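Local coordinates for protein beta-glucuronidase (uncultured Clostridium sp., PDB 6U7J) that hydrolyses beta-D-glucuronides to release glucuronic acid, and belongs to the gut microbial enzymes linked to reactivation of conjugated estrogens, at residues P418-E423 / M449-E454; R443-T448 / F461-C466; I467-G472 / K488-K493. All coordinates share one frame; numbering follows the deposited sequence.

Interaction 1: residues P418-E423 / M449-E454; sequences PHSSEE and MNVDVE
Two loops that leave neighbouring strands of a TIM barrel, 409-416 and 445-449, meet here near the C-terminal ends of those strands, the end at which barrel enzymes form their active sites. The dense part centres on Val451, whose side chain points at the 418-423 loop and spreads its two methyls over it. CG2 presses on the hydroxyl of Ser420, with 3.4 Å between Val451 CG2 and Ser420 OG. CG1 reaches the backbone of Ser420 and the His419 ring, where Val451 CG1 lies 4.0 Å from His419 CD2. The short, branched valine suits the spot because its two methyls can touch the Ser420 hydroxyl and the His419 ring at once. Met449 starts away from the loop, but its bent chain returns the sulfur, so that Met449 SD stands 3.6 Å from Ser420 OG.

Beside this packing the fit is looser, and no direct hydrogen bond spans the loops. A water joins them, donating to Pro418 O at 2.6 Å and to Ser420 OG at 3.1 Å, while accepting from Asn450 N at 3.0 Å. Ser420 OG is also bonded to Asp456. Toward the solvent side, Ser421 and Asn450 are partly exposed, as is His419 at the rim.

The type I turn from His419 to Glu422 is braced internally. His419 ND1 donates to the anti lone pair of Glu422 OE2 over a very short 2.5 Å, nearly straight at 168° and close to the ring plane. Backbone N-H groups of Ile378 and Phe379 also bind this carboxylate. Such support should favour the anionic glutamate and might raise the basicity of the imidazole. The turn is probably stiffened by this polar network, while its contact with the second loop rests on the Val451 methyls, the Met449 sulfur and one shared water.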
ATOM      1  N   PRO B 418      21.403 -28.268  -3.635  1.00 38.35           N
ATOM      2  CA  PRO B 418      22.717 -28.529  -3.039  1.00 37.96           C
ATOM      3  C   PRO B 418      23.805 -27.990  -3.950  1.00 36.92           C
ATOM      4  O   PRO B 418      23.610 -27.801  -5.149  1.00 37.10           O
ATOM      5  CB  PRO B 418      22.769 -30.062  -2.961  1.00 37.08           C
ATOM      6  CG  PRO B 418      22.010 -30.486  -4.187  1.00 37.39           C
ATOM      7  CD  PRO B 418      20.900 -29.448  -4.368  1.00 35.58           C
ATOM      8  N   HIS B 419      24.975 -27.741  -3.362  1.00 35.38           N
ATOM      9  CA  HIS B 419      26.116 -27.275  -4.150  1.00 38.64           C
ATOM     10  C   HIS B 419      26.727 -28.483  -4.862  1.00 41.92           C
ATOM     11  O   HIS B 419      27.805 -28.978  -4.527  1.00 39.15           O
ATOM     12  CB  HIS B 419      27.128 -26.563  -3.268  1.00 37.04           C
ATOM     13  CG  HIS B 419      28.115 -25.742  -4.040  1.00 40.73           C
ATOM     14  ND1 HIS B 419      29.465 -25.733  -3.758  1.00 41.95           N
ATOM     15  CD2 HIS B 419      27.945 -24.897  -5.087  1.00 42.94           C
ATOM     16  CE1 HIS B 419      30.083 -24.921  -4.597  1.00 43.69           C
ATOM     17  NE2 HIS B 419      29.184 -24.404  -5.415  1.00 42.78           N
ATOM     18  N   SER B 420      25.988 -28.972  -5.856  1.00 37.94           N
ATOM     19  CA  SER B 420      26.274 -30.253  -6.488  1.00 41.53           C
ATOM     20  C   SER B 420      27.337 -30.152  -7.583  1.00 42.97           C
ATOM     21  O   SER B 420      27.552 -31.125  -8.312  1.00 38.32           O
ATOM     22  CB  SER B 420      24.980 -30.861  -7.050  1.00 38.87           C
ATOM     23  OG  SER B 420      24.381 -30.020  -8.026  1.00 35.94           O
ATOM     24  N   SER B 421      27.984 -28.996  -7.715  1.00 40.54           N
ATOM     25  CA  SER B 421      29.155 -28.856  -8.571  1.00 42.79           C
ATOM     26  C   SER B 421      30.411 -29.447  -7.945  1.00 45.26           C
ATOM     27  O   SER B 421      31.390 -29.669  -8.662  1.00 43.84           O
ATOM     28  CB  SER B 421      29.406 -27.385  -8.864  1.00 40.53           C
ATOM     29  OG  SER B 421      29.730 -26.732  -7.646  1.00 40.54           O
ATOM     30  N   GLU B 422      30.409 -29.680  -6.628  1.00 40.74           N
ATOM     31  CA  GLU B 422      31.560 -30.246  -5.935  1.00 43.83           C
ATOM     32  C   GLU B 422      31.660 -31.744  -6.195  1.00 43.34           C
ATOM     33  O   GLU B 422      30.659 -32.464  -6.135  1.00 43.60           O
ATOM     34  CB  GLU B 422      31.454 -29.998  -4.428  1.00 41.92           C
ATOM     35  CG  GLU B 422      31.381 -28.523  -4.032  1.00 42.11           C
ATOM     36  CD  GLU B 422      31.118 -28.316  -2.537  1.00 46.61           C
ATOM     37  OE1 GLU B 422      31.478 -29.201  -1.730  1.00 45.36           O
ATOM     38  OE2 GLU B 422      30.545 -27.265  -2.165  1.00 48.37           O
ATOM     39  N   GLU B 423      32.882 -32.217  -6.470  1.00 43.20           N
ATOM     40  CA  GLU B 423      33.072 -33.638  -6.757  1.00 44.27           C
ATOM     41  C   GLU B 423      32.675 -34.503  -5.567  1.00 44.67           C
ATOM     42  O   GLU B 423      32.069 -35.571  -5.739  1.00 43.46           O
ATOM     43  CB  GLU B 423      34.524 -33.916  -7.155  1.00 50.18           C
ATOM     44  CG  GLU B 423      34.814 -35.384  -7.496  1.00 51.15           C
ATOM     45  CD  GLU B 423      33.921 -35.931  -8.608  1.00 47.26           C
ATOM     46  OE1 GLU B 423      33.414 -37.069  -8.475  1.00 52.91           O
ATOM     47  OE2 GLU B 423      33.715 -35.225  -9.611  1.00 52.23           O
ATOM     48  N   MET B 449      17.966 -28.428  -8.861  1.00 35.02           N
ATOM     49  CA  MET B 449      19.264 -27.887  -9.221  1.00 34.23           C
ATOM     50  C   MET B 449      19.253 -26.372  -9.174  1.00 38.37           C
ATOM     51  O   MET B 449      18.292 -25.731  -9.613  1.00 35.65           O
ATOM     52  CB  MET B 449      19.650 -28.307 -10.645  1.00 38.71           C
ATOM     53  CG  MET B 449      19.870 -29.790 -10.835  1.00 40.97           C
ATOM     54  SD  MET B 449      21.422 -30.251 -10.086  1.00 42.71           S
ATOM     55  CE  MET B 449      20.814 -31.087  -8.618  1.00 33.84           C
ATOM     56  N   ASN B 450      20.356 -25.802  -8.706  1.00 39.07           N
ATOM     57  CA  ASN B 450      20.643 -24.406  -8.995  1.00 41.87           C
ATOM     58  C   ASN B 450      22.005 -24.167  -9.637  1.00 37.70           C
ATOM     59  O   ASN B 450      22.157 -23.145 -10.307  1.00 38.55           O
ATOM     60  CB  ASN B 450      20.528 -23.554  -7.722  1.00 41.21           C
ATOM     61  CG  ASN B 450      21.772 -23.599  -6.897  1.00 41.63           C
ATOM     62  OD1 ASN B 450      22.105 -24.635  -6.329  1.00 47.42           O
ATOM     63  ND2 ASN B 450      22.495 -22.488  -6.841  1.00 45.37           N
ATOM     64  N   VAL B 451      22.989 -25.069  -9.483  1.00 38.06           N
ATOM     65  CA  VAL B 451      24.316 -24.888 -10.083  1.00 37.01           C
ATOM     66  C   VAL B 451      24.203 -24.985 -11.600  1.00 37.51           C
ATOM     67  O   VAL B 451      23.195 -25.471 -12.123  1.00 36.05           O
ATOM     68  CB  VAL B 451      25.336 -25.923  -9.570  1.00 39.75           C
ATOM     69  CG1 VAL B 451      25.470 -25.892  -8.045  1.00 38.26           C
ATOM     70  CG2 VAL B 451      24.964 -27.318 -10.056  1.00 34.98           C
ATOM     71  N   ASP B 452      25.247 -24.553 -12.311  1.00 39.82           N
ATOM     72  CA  ASP B 452      25.233 -24.581 -13.770  1.00 44.90           C
ATOM     73  C   ASP B 452      25.204 -26.021 -14.282  1.00 44.15           C
ATOM     74  O   ASP B 452      25.800 -26.925 -13.682  1.00 41.53           O
ATOM     75  CB  ASP B 452      26.455 -23.840 -14.329  1.00 46.57           C
ATOM     76  CG  ASP B 452      26.493 -22.362 -13.919  1.00 56.69           C
ATOM     77  OD1 ASP B 452      25.416 -21.720 -13.871  1.00 61.00           O
ATOM     78  OD2 ASP B 452      27.600 -21.832 -13.655  1.00 61.99           O
ATOM     79  N   VAL B 453      24.499 -26.235 -15.396  1.00 39.29           N
ATOM     80  CA  VAL B 453      24.336 -27.589 -15.921  1.00 43.63           C
ATOM     81  C   VAL B 453      25.683 -28.217 -16.262  1.00 45.39           C
ATOM     82  O   VAL B 453      25.875 -29.427 -16.086  1.00 44.28           O
ATOM     83  CB  VAL B 453      23.392 -27.586 -17.139  1.00 43.58           C
ATOM     84  CG1 VAL B 453      23.885 -26.606 -18.208  1.00 43.81           C
ATOM     85  CG2 VAL B 453      23.260 -28.987 -17.711  1.00 43.14           C
ATOM     86  N   GLU B 454      26.640 -27.413 -16.732  1.00 44.58           N
ATOM     87  CA  GLU B 454      27.974 -27.933 -17.016  1.00 46.73           C
ATOM     88  C   GLU B 454      28.653 -28.471 -15.763  1.00 46.59           C
ATOM     89  O   GLU B 454      29.435 -29.423 -15.843  1.00 47.85           O
ATOM     90  CB  GLU B 454      28.842 -26.841 -17.650  1.00 44.49           C
ATOM     91  CG  GLU B 454      28.257 -26.254 -18.920  1.00 44.49           C
ATOM     92  CD  GLU B 454      27.361 -25.056 -18.643  1.00 57.58           C
ATOM     93  OE1 GLU B 454      27.125 -24.755 -17.447  1.00 57.85           O
ATOM     94  OE2 GLU B 454      26.893 -24.420 -19.617  1.00 55.76           O
TER
HETATM   95  O   HOH W   1      22.418 -27.660  -7.471  1.00 36.90           O

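Interaction 2: residues R443-T448 / F461-C466; sequences RPITGT and FFDVVC
Asp463 grips both backbone polar atoms of Ile445, the N-H with its carboxylate and the carbonyl with its own amide. Ile445 N donates to Asp463 OD2 at 2.8 Å on the anti lone pair, and Asp463 N to Ile445 O at 2.9 Å, in the carbonyl plane. Arg437 forms a salt bridge to the same OD2, so this oxygen has two partners. Next along the strand, Thr446 OG1, anti to the backbone N (chi1 -172°), donates to Val464 O over 2.8 Å from 47° above the carbonyl plane.

Farther on, a water takes the place of a direct strand-to-strand bond: it donates to Gly447 O at 2.8 Å and accepts from Cys466 N at 3.0 Å. Beyond it, Thr448 CA approaches Cys466 O at 3.3 Å in a CA-H...O contact.

Packing surrounds these bonds. One face of the Phe462 ring covers the Thr446-Gly447 peptide, and Thr446 CA makes a CH-pi contact with that face, 4.1 Å from the centroid and 24° off the normal. Glycine suits position 447 because a beta carbon there would crowd the ring. Ile445 CG2 touches Phe462 CD1 at 4.2 Å.

The two parallel neighbours in the TIM barrel, strands 445-449 and 465-468, are thus joined at their start mainly by side-chain and water-mediated bonds, with one direct backbone bond and a partly exposed carboxylate whose charge is probably balanced by Arg437.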
ATOM      1  N   ARG B 443       8.340 -45.332  -6.922  1.00 43.62           N
ATOM      2  CA  ARG B 443       8.209 -43.898  -7.168  1.00 44.60           C
ATOM      3  C   ARG B 443       9.503 -43.305  -7.707  1.00 40.60           C
ATOM      4  O   ARG B 443      10.592 -43.637  -7.223  1.00 37.47           O
ATOM      5  CB  ARG B 443       7.798 -43.141  -5.895  1.00 40.27           C
ATOM      6  CG  ARG B 443       6.314 -43.174  -5.560  1.00 38.27           C
ATOM      7  CD  ARG B 443       6.077 -42.449  -4.217  1.00 38.83           C
ATOM      8  NE  ARG B 443       4.718 -42.591  -3.690  1.00 33.93           N
ATOM      9  CZ  ARG B 443       4.358 -43.505  -2.792  1.00 35.35           C
ATOM     10  NH1 ARG B 443       5.246 -44.369  -2.330  1.00 35.54           N
ATOM     11  NH2 ARG B 443       3.110 -43.565  -2.361  1.00 35.16           N
ATOM     12  N   PRO B 444       9.404 -42.440  -8.709  1.00 37.49           N
ATOM     13  CA  PRO B 444      10.575 -41.701  -9.196  1.00 39.21           C
ATOM     14  C   PRO B 444      11.221 -40.852  -8.105  1.00 37.72           C
ATOM     15  O   PRO B 444      10.583 -40.449  -7.133  1.00 36.16           O
ATOM     16  CB  PRO B 444       9.996 -40.802 -10.296  1.00 36.24           C
ATOM     17  CG  PRO B 444       8.672 -41.347 -10.605  1.00 40.95           C
ATOM     18  CD  PRO B 444       8.184 -42.178  -9.479  1.00 35.70           C
ATOM     19  N   ILE B 445      12.501 -40.555  -8.317  1.00 34.10           N
ATOM     20  CA  ILE B 445      13.369 -39.840  -7.392  1.00 36.61           C
ATOM     21  C   ILE B 445      13.880 -38.594  -8.104  1.00 37.53           C
ATOM     22  O   ILE B 445      14.200 -38.656  -9.296  1.00 38.25           O
ATOM     23  CB  ILE B 445      14.554 -40.737  -6.963  1.00 37.12           C
ATOM     24  CG1 ILE B 445      14.067 -41.920  -6.138  1.00 33.76           C
ATOM     25  CG2 ILE B 445      15.606 -39.944  -6.218  1.00 36.75           C
ATOM     26  CD1 ILE B 445      13.277 -41.506  -4.962  1.00 40.04           C
ATOM     27  N   THR B 446      13.976 -37.469  -7.382  1.00 37.44           N
ATOM     28  CA  THR B 446      14.563 -36.255  -7.951  1.00 35.33           C
ATOM     29  C   THR B 446      15.186 -35.397  -6.852  1.00 35.78           C
ATOM     30  O   THR B 446      15.185 -35.748  -5.668  1.00 30.30           O
ATOM     31  CB  THR B 446      13.532 -35.438  -8.741  1.00 36.97           C
ATOM     32  OG1 THR B 446      14.191 -34.364  -9.423  1.00 41.23           O
ATOM     33  CG2 THR B 446      12.480 -34.842  -7.819  1.00 36.09           C
ATOM     34  N   GLY B 447      15.758 -34.280  -7.288  1.00 36.06           N
ATOM     35  CA  GLY B 447      16.264 -33.213  -6.440  1.00 36.04           C
ATOM     36  C   GLY B 447      16.424 -32.007  -7.341  1.00 38.34           C
ATOM     37  O   GLY B 447      16.600 -32.153  -8.553  1.00 38.31           O
ATOM     38  N   THR B 448      16.331 -30.812  -6.762  1.00 36.49           N
ATOM     39  CA  THR B 448      16.309 -29.616  -7.587  1.00 33.28           C
ATOM     40  C   THR B 448      17.696 -28.997  -7.690  1.00 35.46           C
ATOM     41  O   THR B 448      18.479 -28.999  -6.738  1.00 32.08           O
ATOM     42  CB  THR B 448      15.327 -28.564  -7.061  1.00 35.10           C
ATOM     43  OG1 THR B 448      15.833 -28.001  -5.840  1.00 39.64           O
ATOM     44  CG2 THR B 448      13.964 -29.184  -6.834  1.00 32.26           C
ATOM     45  N   PHE B 461      21.665 -39.459 -11.243  1.00 38.99           N
ATOM     46  CA  PHE B 461      21.049 -40.427 -10.344  1.00 35.52           C
ATOM     47  C   PHE B 461      19.533 -40.304 -10.274  1.00 40.25           C
ATOM     48  O   PHE B 461      18.892 -41.176  -9.679  1.00 40.54           O
ATOM     49  CB  PHE B 461      21.627 -40.291  -8.926  1.00 38.15           C
ATOM     50  CG  PHE B 461      23.132 -40.425  -8.864  1.00 40.19           C
ATOM     51  CD1 PHE B 461      23.773 -41.514  -9.427  1.00 40.57           C
ATOM     52  CD2 PHE B 461      23.903 -39.459  -8.241  1.00 39.26           C
ATOM     53  CE1 PHE B 461      25.158 -41.633  -9.375  1.00 43.24           C
ATOM     54  CE2 PHE B 461      25.287 -39.577  -8.181  1.00 42.94           C
ATOM     55  CZ  PHE B 461      25.913 -40.667  -8.751  1.00 41.15           C
ATOM     56  N   PHE B 462      18.944 -39.262 -10.858  1.00 35.78           N
ATOM     57  CA  PHE B 462      17.521 -38.990 -10.701  1.00 37.79           C
ATOM     58  C   PHE B 462      16.736 -39.548 -11.878  1.00 38.24           C
ATOM     59  O   PHE B 462      17.280 -39.803 -12.951  1.00 38.48           O
ATOM     60  CB  PHE B 462      17.251 -37.481 -10.583  1.00 38.15           C
ATOM     61  CG  PHE B 462      17.969 -36.816  -9.444  1.00 38.89           C
ATOM     62  CD1 PHE B 462      18.278 -37.522  -8.285  1.00 38.72           C
ATOM     63  CD2 PHE B 462      18.323 -35.479  -9.525  1.00 37.96           C
ATOM     64  CE1 PHE B 462      18.937 -36.903  -7.227  1.00 37.87           C
ATOM     65  CE2 PHE B 462      18.976 -34.853  -8.473  1.00 39.96           C
ATOM     66  CZ  PHE B 462      19.289 -35.566  -7.325  1.00 38.69           C
ATOM     67  N   ASP B 463      15.436 -39.722 -11.662  1.00 39.28           N
ATOM     68  CA  ASP B 463      14.521 -40.104 -12.728  1.00 35.45           C
ATOM     69  C   ASP B 463      13.938 -38.897 -13.450  1.00 43.42           C
ATOM     70  O   ASP B 463      13.575 -38.999 -14.632  1.00 41.84           O
ATOM     71  CB  ASP B 463      13.403 -40.972 -12.154  1.00 35.97           C
ATOM     72  CG  ASP B 463      13.950 -42.172 -11.375  1.00 44.93           C
ATOM     73  OD1 ASP B 463      14.690 -42.977 -11.984  1.00 49.37           O
ATOM     74  OD2 ASP B 463      13.677 -42.302 -10.161  1.00 39.28           O
ATOM     75  N   VAL B 464      13.844 -37.755 -12.773  1.00 40.09           N
ATOM     76  CA  VAL B 464      13.423 -36.496 -13.378  1.00 37.82           C
ATOM     77  C   VAL B 464      14.449 -35.444 -13.007  1.00 37.21           C
ATOM     78  O   VAL B 464      14.967 -35.444 -11.885  1.00 38.76           O
ATOM     79  CB  VAL B 464      12.011 -36.079 -12.905  1.00 37.72           C
ATOM     80  CG1 VAL B 464      11.649 -34.676 -13.414  1.00 38.85           C
ATOM     81  CG2 VAL B 464      10.981 -37.090 -13.363  1.00 34.84           C
ATOM     82  N   VAL B 465      14.772 -34.567 -13.954  1.00 37.92           N
ATOM     83  CA  VAL B 465      15.659 -33.434 -13.679  1.00 38.98           C
ATOM     84  C   VAL B 465      14.806 -32.218 -13.344  1.00 39.57           C
ATOM     85  O   VAL B 465      13.882 -31.863 -14.097  1.00 35.74           O
ATOM     86  CB  VAL B 465      16.586 -33.158 -14.875  1.00 39.08           C
ATOM     87  CG1 VAL B 465      17.355 -31.850 -14.660  1.00 38.75           C
ATOM     88  CG2 VAL B 465      17.542 -34.311 -15.076  1.00 39.53           C
ATOM     89  N   CYS B 466      15.118 -31.580 -12.221  1.00 37.91           N
ATOM     90  CA  CYS B 466      14.350 -30.457 -11.685  1.00 37.19           C
ATOM     91  C   CYS B 466      15.301 -29.275 -11.542  1.00 37.80           C
ATOM     92  O   CYS B 466      16.331 -29.394 -10.867  1.00 39.33           O
ATOM     93  CB  CYS B 466      13.743 -30.837 -10.334  1.00 32.40           C
ATOM     94  SG  CYS B 466      12.359 -31.989 -10.452  1.00 38.83           S
TER
HETATM   95  O   HOH W   2      17.587 -32.759 -11.073  1.00 37.22           O

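Interaction 3: residues I467-G472 / K488-K493; sequences INRYFG and KTDLIK
Residues 467 and 468 end a barrel strand and the chain then leaves it as an irregular loop, while 488-493 is a regular part of helix 480-498, held by bonds such as Ile492 N to Lys488 O at 3.0 Å. The backbones stay well apart, 8.8 Å between Ile467 CA and Leu491 CA, so side chains must bridge the space.

Asp490 is the centre of the contact. Its CG is anti to the backbone N (chi1 -159°), and Arg469, bent at chi2, brings NE to Asp490 OD2 at 2.9 Å, a salt bridge with an N-H...O angle of 155°. The oxygen lies near the guanidinium plane, yet the nitrogen sits 48° out of the carboxylate plane. A water completes the pairing, accepting from Arg469 NH2 at 3.0 Å and donating to Asp490 OD1 at 2.4 Å. Arg469 NH1 turns back to Asn468 O at 2.9 Å.

Asp490 CB meets the edge of the Phe471 ring, 4.0 Å from CE2, and Ile467 CD1 touches Leu491 CD2 at 3.8 Å, crossing at about a right angle. Isoleucine and leucine suit the layer between barrel and helix in this beta-alpha-beta unit.

With Asn450 O and Val451 O also bonded to NH1 and NH2, all five N-H groups of Arg469 have partners, and Trp494 NE1 shares Asp490 OD2. The acid is buried and the arginine partly exposed; the many partners, protein and water, should keep both groups charged.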
ATOM      1  N   ILE B 467      14.980 -28.149 -12.174  1.00 34.32           N
ATOM      2  CA  ILE B 467      15.862 -26.988 -12.142  1.00 35.27           C
ATOM      3  C   ILE B 467      15.115 -25.773 -11.603  1.00 36.76           C
ATOM      4  O   ILE B 467      13.939 -25.548 -11.922  1.00 34.73           O
ATOM      5  CB  ILE B 467      16.482 -26.685 -13.527  1.00 36.59           C
ATOM      6  CG1 ILE B 467      15.420 -26.195 -14.524  1.00 36.51           C
ATOM      7  CG2 ILE B 467      17.187 -27.928 -14.066  1.00 35.11           C
ATOM      8  CD1 ILE B 467      15.989 -25.765 -15.858  1.00 34.90           C
ATOM      9  N   ASN B 468      15.810 -25.008 -10.763  1.00 33.31           N
ATOM     10  CA  ASN B 468      15.334 -23.739 -10.230  1.00 32.88           C
ATOM     11  C   ASN B 468      16.020 -22.625 -11.014  1.00 33.41           C
ATOM     12  O   ASN B 468      17.246 -22.480 -10.950  1.00 32.18           O
ATOM     13  CB  ASN B 468      15.650 -23.615  -8.738  1.00 35.16           C
ATOM     14  CG  ASN B 468      14.833 -24.575  -7.874  1.00 33.80           C
ATOM     15  OD1 ASN B 468      13.941 -25.272  -8.362  1.00 33.59           O
ATOM     16  ND2 ASN B 468      15.133 -24.603  -6.576  1.00 32.85           N
ATOM     17  N   ARG B 469      15.240 -21.843 -11.751  1.00 30.48           N
ATOM     18  CA  ARG B 469      15.814 -20.920 -12.717  1.00 31.65           C
ATOM     19  C   ARG B 469      15.068 -19.604 -12.648  1.00 33.03           C
ATOM     20  O   ARG B 469      13.839 -19.584 -12.743  1.00 34.40           O
ATOM     21  CB  ARG B 469      15.744 -21.498 -14.137  1.00 32.25           C
ATOM     22  CG  ARG B 469      16.872 -22.487 -14.444  1.00 33.24           C
ATOM     23  CD  ARG B 469      18.205 -21.801 -14.290  1.00 34.68           C
ATOM     24  NE  ARG B 469      19.360 -22.670 -14.472  1.00 32.06           N
ATOM     25  CZ  ARG B 469      20.106 -23.127 -13.470  1.00 42.36           C
ATOM     26  NH1 ARG B 469      19.792 -22.818 -12.212  1.00 38.40           N
ATOM     27  NH2 ARG B 469      21.175 -23.882 -13.716  1.00 35.52           N
ATOM     28  N   TYR B 470      15.812 -18.513 -12.504  1.00 33.38           N
ATOM     29  CA  TYR B 470      15.246 -17.193 -12.286  1.00 32.27           C
ATOM     30  C   TYR B 470      15.804 -16.207 -13.300  1.00 36.08           C
ATOM     31  O   TYR B 470      16.309 -15.128 -12.965  1.00 34.92           O
ATOM     32  CB  TYR B 470      15.520 -16.724 -10.866  1.00 31.99           C
ATOM     33  CG  TYR B 470      14.813 -17.516  -9.808  1.00 30.20           C
ATOM     34  CD1 TYR B 470      13.530 -17.178  -9.421  1.00 27.91           C
ATOM     35  CD2 TYR B 470      15.432 -18.596  -9.179  1.00 34.75           C
ATOM     36  CE1 TYR B 470      12.873 -17.868  -8.442  1.00 30.25           C
ATOM     37  CE2 TYR B 470      14.777 -19.311  -8.171  1.00 33.18           C
ATOM     38  CZ  TYR B 470      13.493 -18.934  -7.815  1.00 32.67           C
ATOM     39  OH  TYR B 470      12.804 -19.602  -6.842  1.00 36.46           O
ATOM     40  N   PHE B 471      15.738 -16.591 -14.570  1.00 34.29           N
ATOM     41  CA  PHE B 471      16.042 -15.646 -15.625  1.00 35.14           C
ATOM     42  C   PHE B 471      15.049 -14.493 -15.576  1.00 32.54           C
ATOM     43  O   PHE B 471      13.848 -14.693 -15.387  1.00 32.97           O
ATOM     44  CB  PHE B 471      16.018 -16.354 -16.976  1.00 35.93           C
ATOM     45  CG  PHE B 471      17.136 -17.366 -17.142  1.00 36.06           C
ATOM     46  CD1 PHE B 471      18.464 -16.960 -17.144  1.00 38.01           C
ATOM     47  CD2 PHE B 471      16.861 -18.712 -17.283  1.00 34.41           C
ATOM     48  CE1 PHE B 471      19.496 -17.886 -17.296  1.00 39.11           C
ATOM     49  CE2 PHE B 471      17.886 -19.638 -17.439  1.00 36.01           C
ATOM     50  CZ  PHE B 471      19.199 -19.224 -17.451  1.00 33.81           C
ATOM     51  N   GLY B 472      15.563 -13.278 -15.723  1.00 31.45           N
ATOM     52  CA  GLY B 472      14.771 -12.082 -15.512  1.00 36.49           C
ATOM     53  C   GLY B 472      14.719 -11.605 -14.073  1.00 37.87           C
ATOM     54  O   GLY B 472      14.100 -10.565 -13.805  1.00 31.28           O
ATOM     55  N   LYS B 488      15.223 -21.210 -22.753  1.00 37.61           N
ATOM     56  CA  LYS B 488      15.207 -22.229 -23.799  1.00 36.70           C
ATOM     57  C   LYS B 488      16.581 -22.863 -23.956  1.00 37.31           C
ATOM     58  O   LYS B 488      16.708 -24.093 -24.001  1.00 39.49           O
ATOM     59  CB  LYS B 488      14.751 -21.638 -25.128  1.00 39.05           C
ATOM     60  CG  LYS B 488      14.444 -22.689 -26.201  1.00 38.83           C
ATOM     61  CD  LYS B 488      13.996 -22.002 -27.498  1.00 49.65           C
ATOM     62  CE  LYS B 488      13.893 -22.979 -28.679  1.00 45.05           C
ATOM     63  NZ  LYS B 488      13.227 -24.227 -28.254  1.00 49.40           N
ATOM     64  N   THR B 489      17.625 -22.037 -24.007  1.00 35.50           N
ATOM     65  CA  THR B 489      18.979 -22.558 -24.146  1.00 36.22           C
ATOM     66  C   THR B 489      19.349 -23.437 -22.958  1.00 43.39           C
ATOM     67  O   THR B 489      19.899 -24.533 -23.124  1.00 41.53           O
ATOM     68  CB  THR B 489      19.971 -21.402 -24.277  1.00 39.09           C
ATOM     69  OG1 THR B 489      19.744 -20.715 -25.511  1.00 43.21           O
ATOM     70  CG2 THR B 489      21.397 -21.917 -24.246  1.00 36.96           C
ATOM     71  N   ASP B 490      19.049 -22.973 -21.744  1.00 39.47           N
ATOM     72  CA  ASP B 490      19.402 -23.762 -20.572  1.00 42.54           C
ATOM     73  C   ASP B 490      18.611 -25.063 -20.535  1.00 40.60           C
ATOM     74  O   ASP B 490      19.173 -26.128 -20.270  1.00 42.54           O
ATOM     75  CB  ASP B 490      19.181 -22.943 -19.297  1.00 40.29           C
ATOM     76  CG  ASP B 490      19.981 -23.474 -18.119  1.00 38.47           C
ATOM     77  OD1 ASP B 490      21.227 -23.503 -18.200  1.00 38.50           O
ATOM     78  OD2 ASP B 490      19.360 -23.879 -17.115  1.00 38.43           O
ATOM     79  N   LEU B 491      17.308 -24.995 -20.819  1.00 42.01           N
ATOM     80  CA  LEU B 491      16.483 -26.196 -20.843  1.00 40.99           C
ATOM     81  C   LEU B 491      17.075 -27.252 -21.765  1.00 45.13           C
ATOM     82  O   LEU B 491      17.123 -28.441 -21.418  1.00 41.34           O
ATOM     83  CB  LEU B 491      15.066 -25.846 -21.307  1.00 42.36           C
ATOM     84  CG  LEU B 491      14.157 -25.124 -20.324  1.00 41.55           C
ATOM     85  CD1 LEU B 491      12.846 -24.781 -21.016  1.00 39.42           C
ATOM     86  CD2 LEU B 491      13.933 -26.010 -19.102  1.00 39.90           C
ATOM     87  N   ILE B 492      17.532 -26.833 -22.948  1.00 40.66           N
ATOM     88  CA  ILE B 492      18.003 -27.800 -23.931  1.00 44.99           C
ATOM     89  C   ILE B 492      19.324 -28.417 -23.480  1.00 44.46           C
ATOM     90  O   ILE B 492      19.559 -29.616 -23.679  1.00 44.28           O
ATOM     91  CB  ILE B 492      18.100 -27.142 -25.320  1.00 44.27           C
ATOM     92  CG1 ILE B 492      16.698 -26.787 -25.832  1.00 40.86           C
ATOM     93  CG2 ILE B 492      18.771 -28.081 -26.310  1.00 45.74           C
ATOM     94  CD1 ILE B 492      16.708 -25.962 -27.104  1.00 40.74           C
ATOM     95  N   LYS B 493      20.189 -27.622 -22.834  1.00 39.53           N
ATOM     96  CA  LYS B 493      21.433 -28.169 -22.292  1.00 44.09           C
ATOM     97  C   LYS B 493      21.167 -29.221 -21.208  1.00 45.18           C
ATOM     98  O   LYS B 493      21.850 -30.252 -21.158  1.00 46.29           O
ATOM     99  CB  LYS B 493      22.319 -27.042 -21.754  1.00 40.21           C
ATOM    100  CG  LYS B 493      22.779 -26.085 -22.853  1.00 45.97           C
ATOM    101  CD  LYS B 493      23.983 -25.233 -22.459  1.00 45.45           C
ATOM    102  CE  LYS B 493      23.666 -24.311 -21.300  1.00 46.28           C
ATOM    103  NZ  LYS B 493      24.684 -23.226 -21.142  1.00 54.53           N
TER
HETATM  104  O   HOH W   3      22.642 -24.070 -16.310  1.00 43.21           O

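All three contacts lie in the barrel domain around strands 445-449 and 465-468. Interaction 2 is the most buried: it joins the two strands themselves, with direct hydrogen bonds and a ring laid over a peptide. Interactions 1 and 3 sit farther out: interaction 1 joins the loops after strands 409-416 and 445-449, and interaction 3, also buried, joins the end of strand 465-468 and its following loop to helix 480-498. The first, partly open, relies on methyls and water; the third is built on an ion pair. Met449 O to Asn468 N and Met449 N to Cys466 O, both probable hydrogen bonds, continue the strand pairing between them. Glu454 and Lys493 add a salt bridge between interactions 1 and 3.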